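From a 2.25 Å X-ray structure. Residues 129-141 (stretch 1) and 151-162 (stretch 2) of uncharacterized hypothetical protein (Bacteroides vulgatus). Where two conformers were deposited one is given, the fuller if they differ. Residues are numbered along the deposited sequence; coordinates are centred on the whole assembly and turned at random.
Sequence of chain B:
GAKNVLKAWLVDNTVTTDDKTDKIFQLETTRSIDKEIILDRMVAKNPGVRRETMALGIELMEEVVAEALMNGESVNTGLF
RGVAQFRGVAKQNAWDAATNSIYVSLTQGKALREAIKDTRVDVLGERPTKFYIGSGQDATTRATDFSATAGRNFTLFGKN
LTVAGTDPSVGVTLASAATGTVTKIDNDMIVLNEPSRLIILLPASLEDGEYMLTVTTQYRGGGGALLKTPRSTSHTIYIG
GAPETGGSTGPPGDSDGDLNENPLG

Stretch 1 (129-141) TKFYIGSGQDATT
Stretch 2, residues 151-162: GRNFTLFGKNLT

Two strands, 132-138 and 153-159, pair antiparallel, with 144° between their N-to-C directions and a closest axis approach of 4.4 Å. Together the stretches bury 982 Å².

The register starts with Tyr-132 opposite Lys-159, a hydrogen-bonded pair. Lys-159 N donates to Tyr-132 O at 3.0 Å; the return bond, Tyr-132 N to Lys-159 O, is weak at 3.4 Å. Ile-133 then faces Gly-158, CA to CA 4.5 Å, without hydrogen bonds between them.

A beta bulge follows and shifts the register by one. Gly-134 has phi/psi -84/-53, and with this helical turn of the chain the next amide, Ser-135 N, faces the same acceptor as Gly-134 N. Phe-157 O thus receives both Gly-134 N at 2.8 Å and Ser-135 N at 3.2 Å. Phe-157 N donates to Ser-135 O at 2.7 Å. Beyond the bulge the ladder is regular. Gln-137 N donates to Thr-155 O at 2.7 Å, and Thr-155 N to Gln-137 O at 2.8 Å. Ala-139 N extends it to Asn-153 O at 3.1 Å, although Ala-139 already has helical phi/psi (-71/-39).

Two glycines suit tight places. A CB on Gly-158 (phi/psi 178/-146) would lie 2.2 Å from Tyr-132 O. A CB on Gly-136 would lie 2.7 Å from Phe-154 CZ. Instead, Gly-136 CA makes a 3.0 Å CA-H...O contact with Thr-155 O.

Side chains of Tyr-132, Ser-135, Gln-137, Thr-155, Phe-157 and Lys-159 share one face. Tyr-132 (chi1 p, chi2 83°) offers its ring face to Lys-159, whose CB sits 4.3 Å from the ring centroid. Lys-159 is m, m, t, t; its CB lies over the ring, its CG is 3.4 Å from Tyr-132 OH, and the rest of the chain runs on past the ring. Its NZ lies 4.1 Å from Lys-130 NZ, a close pair of like charges; Lys-130 is poorly ordered. Phe-157 (m, chi2 -87°) brings its ring edge to Gln-137, CE2 to CB 4.0 Å. Gln-137 is t, t with chi3 49°.

Asp-138, Phe-154 and Leu-156 point to the other face. Phe-154 (t, chi2 80°) places one ring face under Gln-137 O. Ile-133 (m, t) points its CB away from the partner, yet its CG2 reaches Leu-156 CD2 (m, t) at 3.7 Å and its CG1 reaches Leu-161 CD2 (m, t) at 4.0 Å. These buried branched side chains form an apolar patch.

Asn-160 (phi/psi 47/52, chi1 m) closes one end: its ND2 donates to Lys-130 O at 2.8 Å, while its OD1 is satisfied elsewhere in the structure. At the other end Arg-152 (m, m, t, chi4 88°) donates from NH1 to Thr-140 OG1 at 3.1 Å; Thr-140 is m.

Water 1 donates to Gln-137 O at 2.8 Å and hydrogen-bonds Thr-155 OG1 at 2.7 Å. Water 2 donates to Asp-138 OD1 at 2.7 Å and to Asn-153 O at 2.6 Å, and accepts from Thr-140 N at 3.0 Å. Asp-138 (t) also takes Thr-141 N on OD2 at 3.1 Å. Its carboxylate thereby serves the turn that follows the strand.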

# COMPACT_ATOMS: atom_id res chain seq x y z
N THR B 129 2.45 12.49 28.12
CA THR B 129 1.19 13.18 28.40
C THR B 129 -0.02 12.34 27.98
O THR B 129 0.11 11.46 27.12
CB THR B 129 1.17 14.56 27.69
OG1 THR B 129 0.02 15.29 28.11
CG2 THR B 129 1.22 14.46 26.16
N LYS B 130 -1.19 12.62 28.58
CA LYS B 130 -2.44 11.94 28.23
C LYS B 130 -3.28 12.85 27.28
O LYS B 130 -4.50 12.97 27.43
CB LYS B 130 -3.22 11.51 29.49
CG LYS B 130 -2.80 10.14 30.04
CD LYS B 130 -3.18 8.98 29.08
CE LYS B 130 -2.53 7.66 29.42
NZ LYS B 130 -2.86 6.62 28.41
N PHE B 131 -2.61 13.46 26.29
CA PHE B 131 -3.17 14.32 25.26
C PHE B 131 -2.33 14.15 24.01
O PHE B 131 -1.26 14.76 23.87
CB PHE B 131 -3.24 15.79 25.70
CG PHE B 131 -3.68 16.76 24.63
CD1 PHE B 131 -4.90 16.61 23.98
CD2 PHE B 131 -2.91 17.88 24.33
CE1 PHE B 131 -5.32 17.53 23.01
CE2 PHE B 131 -3.35 18.82 23.38
CZ PHE B 131 -4.55 18.64 22.74
N TYR B 132 -2.81 13.27 23.12
CA TYR B 132 -2.11 12.92 21.90
C TYR B 132 -3.04 12.24 20.91
O TYR B 132 -4.12 11.77 21.28
CB TYR B 132 -0.92 11.97 22.23
CG TYR B 132 -1.33 10.66 22.87
CD1 TYR B 132 -1.77 9.59 22.10
CD2 TYR B 132 -1.28 10.50 24.25
CE1 TYR B 132 -2.18 8.39 22.69
CE2 TYR B 132 -1.68 9.31 24.85
CZ TYR B 132 -2.10 8.24 24.07
OH TYR B 132 -2.48 7.06 24.66
N ILE B 133 -2.58 12.17 19.66
CA ILE B 133 -3.18 11.48 18.54
C ILE B 133 -2.44 10.14 18.44
O ILE B 133 -1.24 10.13 18.17
CB ILE B 133 -3.10 12.33 17.23
CG1 ILE B 133 -3.83 13.70 17.38
CG2 ILE B 133 -3.63 11.52 16.04
CD1 ILE B 133 -3.54 14.78 16.29
N GLY B 134 -3.15 9.04 18.72
CA GLY B 134 -2.61 7.68 18.71
C GLY B 134 -2.59 7.03 17.35
O GLY B 134 -1.56 6.53 16.90
N SER B 135 -3.76 7.03 16.69
CA SER B 135 -3.96 6.46 15.36
C SER B 135 -5.00 7.24 14.57
O SER B 135 -5.61 8.18 15.09
CB SER B 135 -4.35 4.99 15.47
OG SER B 135 -5.20 4.77 16.58
N GLY B 136 -5.17 6.86 13.32
CA GLY B 136 -6.09 7.49 12.39
C GLY B 136 -6.69 6.50 11.42
O GLY B 136 -6.13 5.43 11.19
N GLN B 137 -7.83 6.87 10.81
CA GLN B 137 -8.45 6.00 9.81
C GLN B 137 -9.17 6.82 8.72
O GLN B 137 -10.02 7.66 9.03
CB GLN B 137 -9.42 4.97 10.44
CG GLN B 137 -9.78 3.86 9.44
CD GLN B 137 -10.87 2.94 9.92
OE1 GLN B 137 -11.94 3.36 10.39
NE2 GLN B 137 -10.64 1.65 9.73
N ASP B 138 -8.85 6.52 7.45
CA ASP B 138 -9.47 7.14 6.30
C ASP B 138 -10.73 6.36 5.96
O ASP B 138 -10.67 5.14 5.87
CB ASP B 138 -8.51 7.18 5.10
CG ASP B 138 -9.05 8.06 3.99
OD1 ASP B 138 -9.29 9.25 4.24
OD2 ASP B 138 -9.30 7.54 2.89
N ALA B 139 -11.87 7.06 5.78
CA ALA B 139 -13.16 6.42 5.53
C ALA B 139 -13.23 5.80 4.14
O ALA B 139 -13.76 4.71 3.98
CB ALA B 139 -14.30 7.42 5.70
N THR B 140 -12.66 6.48 3.15
CA THR B 140 -12.69 6.07 1.74
C THR B 140 -11.83 4.85 1.49
O THR B 140 -12.33 3.93 0.85
CB THR B 140 -12.25 7.24 0.87
OG1 THR B 140 -13.15 8.30 1.13
CG2 THR B 140 -12.28 6.93 -0.61
N THR B 141 -10.57 4.83 1.95
CA THR B 141 -9.64 3.72 1.66
C THR B 141 -9.55 2.72 2.81
O THR B 141 -9.06 1.61 2.60
CB THR B 141 -8.23 4.27 1.35
OG1 THR B 141 -7.68 4.83 2.54
CG2 THR B 141 -8.21 5.33 0.22
N GLY B 151 -11.83 16.02 0.83
CA GLY B 151 -13.28 16.03 0.61
C GLY B 151 -14.00 14.86 1.22
O GLY B 151 -15.19 14.68 0.97
N ARG B 152 -13.29 14.04 2.02
CA ARG B 152 -13.86 12.84 2.63
C ARG B 152 -13.54 12.79 4.13
O ARG B 152 -12.82 13.65 4.64
CB ARG B 152 -13.34 11.58 1.90
CG ARG B 152 -13.89 11.39 0.47
CD ARG B 152 -15.39 11.06 0.45
NE ARG B 152 -15.92 10.89 -0.90
CZ ARG B 152 -15.93 9.74 -1.57
NH1 ARG B 152 -15.42 8.64 -1.02
NH2 ARG B 152 -16.43 9.68 -2.80
N ASN B 153 -14.13 11.83 4.85
CA ASN B 153 -13.96 11.74 6.29
C ASN B 153 -12.69 11.05 6.74
O ASN B 153 -12.22 10.10 6.14
CB ASN B 153 -15.15 11.05 6.95
CG ASN B 153 -16.39 11.90 6.91
OD1 ASN B 153 -16.49 12.95 7.55
ND2 ASN B 153 -17.36 11.49 6.10
N PHE B 154 -12.19 11.53 7.87
CA PHE B 154 -11.02 11.01 8.52
C PHE B 154 -11.31 10.88 10.01
O PHE B 154 -11.96 11.75 10.58
CB PHE B 154 -9.80 11.93 8.26
CG PHE B 154 -8.51 11.25 8.63
CD1 PHE B 154 -7.92 10.33 7.77
CD2 PHE B 154 -7.91 11.48 9.87
CE1 PHE B 154 -6.75 9.66 8.14
CE2 PHE B 154 -6.74 10.80 10.24
CZ PHE B 154 -6.17 9.89 9.38
N THR B 155 -10.86 9.76 10.62
CA THR B 155 -11.03 9.53 12.06
C THR B 155 -9.68 9.56 12.78
O THR B 155 -8.75 8.86 12.40
CB THR B 155 -11.77 8.20 12.36
OG1 THR B 155 -13.02 8.19 11.68
CG2 THR B 155 -12.02 8.00 13.84
N LEU B 156 -9.61 10.31 13.87
CA LEU B 156 -8.45 10.41 14.75
C LEU B 156 -8.75 9.72 16.07
O LEU B 156 -9.74 10.05 16.72
CB LEU B 156 -8.10 11.88 15.01
CG LEU B 156 -7.65 12.68 13.81
CD1 LEU B 156 -8.01 14.14 13.98
CD2 LEU B 156 -6.19 12.47 13.54
N PHE B 157 -7.90 8.76 16.48
CA PHE B 157 -8.06 8.09 17.77
C PHE B 157 -6.98 8.60 18.72
O PHE B 157 -5.86 8.85 18.28
CB PHE B 157 -7.99 6.56 17.60
CG PHE B 157 -9.01 6.00 16.63
CD1 PHE B 157 -10.29 5.67 17.06
CD2 PHE B 157 -8.68 5.79 15.30
CE1 PHE B 157 -11.22 5.11 16.17
CE2 PHE B 157 -9.60 5.25 14.41
CZ PHE B 157 -10.86 4.90 14.85
N GLY B 158 -7.31 8.76 19.99
CA GLY B 158 -6.31 9.23 20.93
C GLY B 158 -6.82 9.43 22.34
O GLY B 158 -7.68 8.68 22.81
N LYS B 159 -6.25 10.45 23.01
CA LYS B 159 -6.57 10.81 24.39
C LYS B 159 -6.86 12.28 24.52
O LYS B 159 -6.06 13.11 24.07
CB LYS B 159 -5.43 10.42 25.37
CG LYS B 159 -5.24 8.91 25.58
CD LYS B 159 -6.25 8.29 26.54
CE LYS B 159 -6.01 6.80 26.65
NZ LYS B 159 -6.88 6.17 27.68
N ASN B 160 -8.03 12.58 25.12
CA ASN B 160 -8.57 13.91 25.43
C ASN B 160 -8.47 14.87 24.23
O ASN B 160 -8.00 16.00 24.35
CB ASN B 160 -7.86 14.49 26.66
CG ASN B 160 -8.15 13.68 27.89
OD1 ASN B 160 -9.31 13.54 28.31
ND2 ASN B 160 -7.11 13.10 28.46
N LEU B 161 -8.99 14.41 23.09
CA LEU B 161 -8.95 15.12 21.81
C LEU B 161 -10.16 16.05 21.59
O LEU B 161 -10.13 16.80 20.62
CB LEU B 161 -8.87 14.09 20.64
CG LEU B 161 -7.58 13.28 20.50
CD1 LEU B 161 -7.62 12.40 19.24
CD2 LEU B 161 -6.36 14.19 20.41
N THR B 162 -11.20 16.01 22.49
CA THR B 162 -12.42 16.83 22.39
C THR B 162 -12.08 18.29 22.11
O THR B 162 -11.30 18.88 22.85
CB THR B 162 -13.30 16.72 23.66
OG1 THR B 162 -13.58 15.36 23.93
CG2 THR B 162 -14.63 17.46 23.53
O HOH W 1 -12.78 7.67 9.08
O HOH W 2 -11.89 9.38 3.67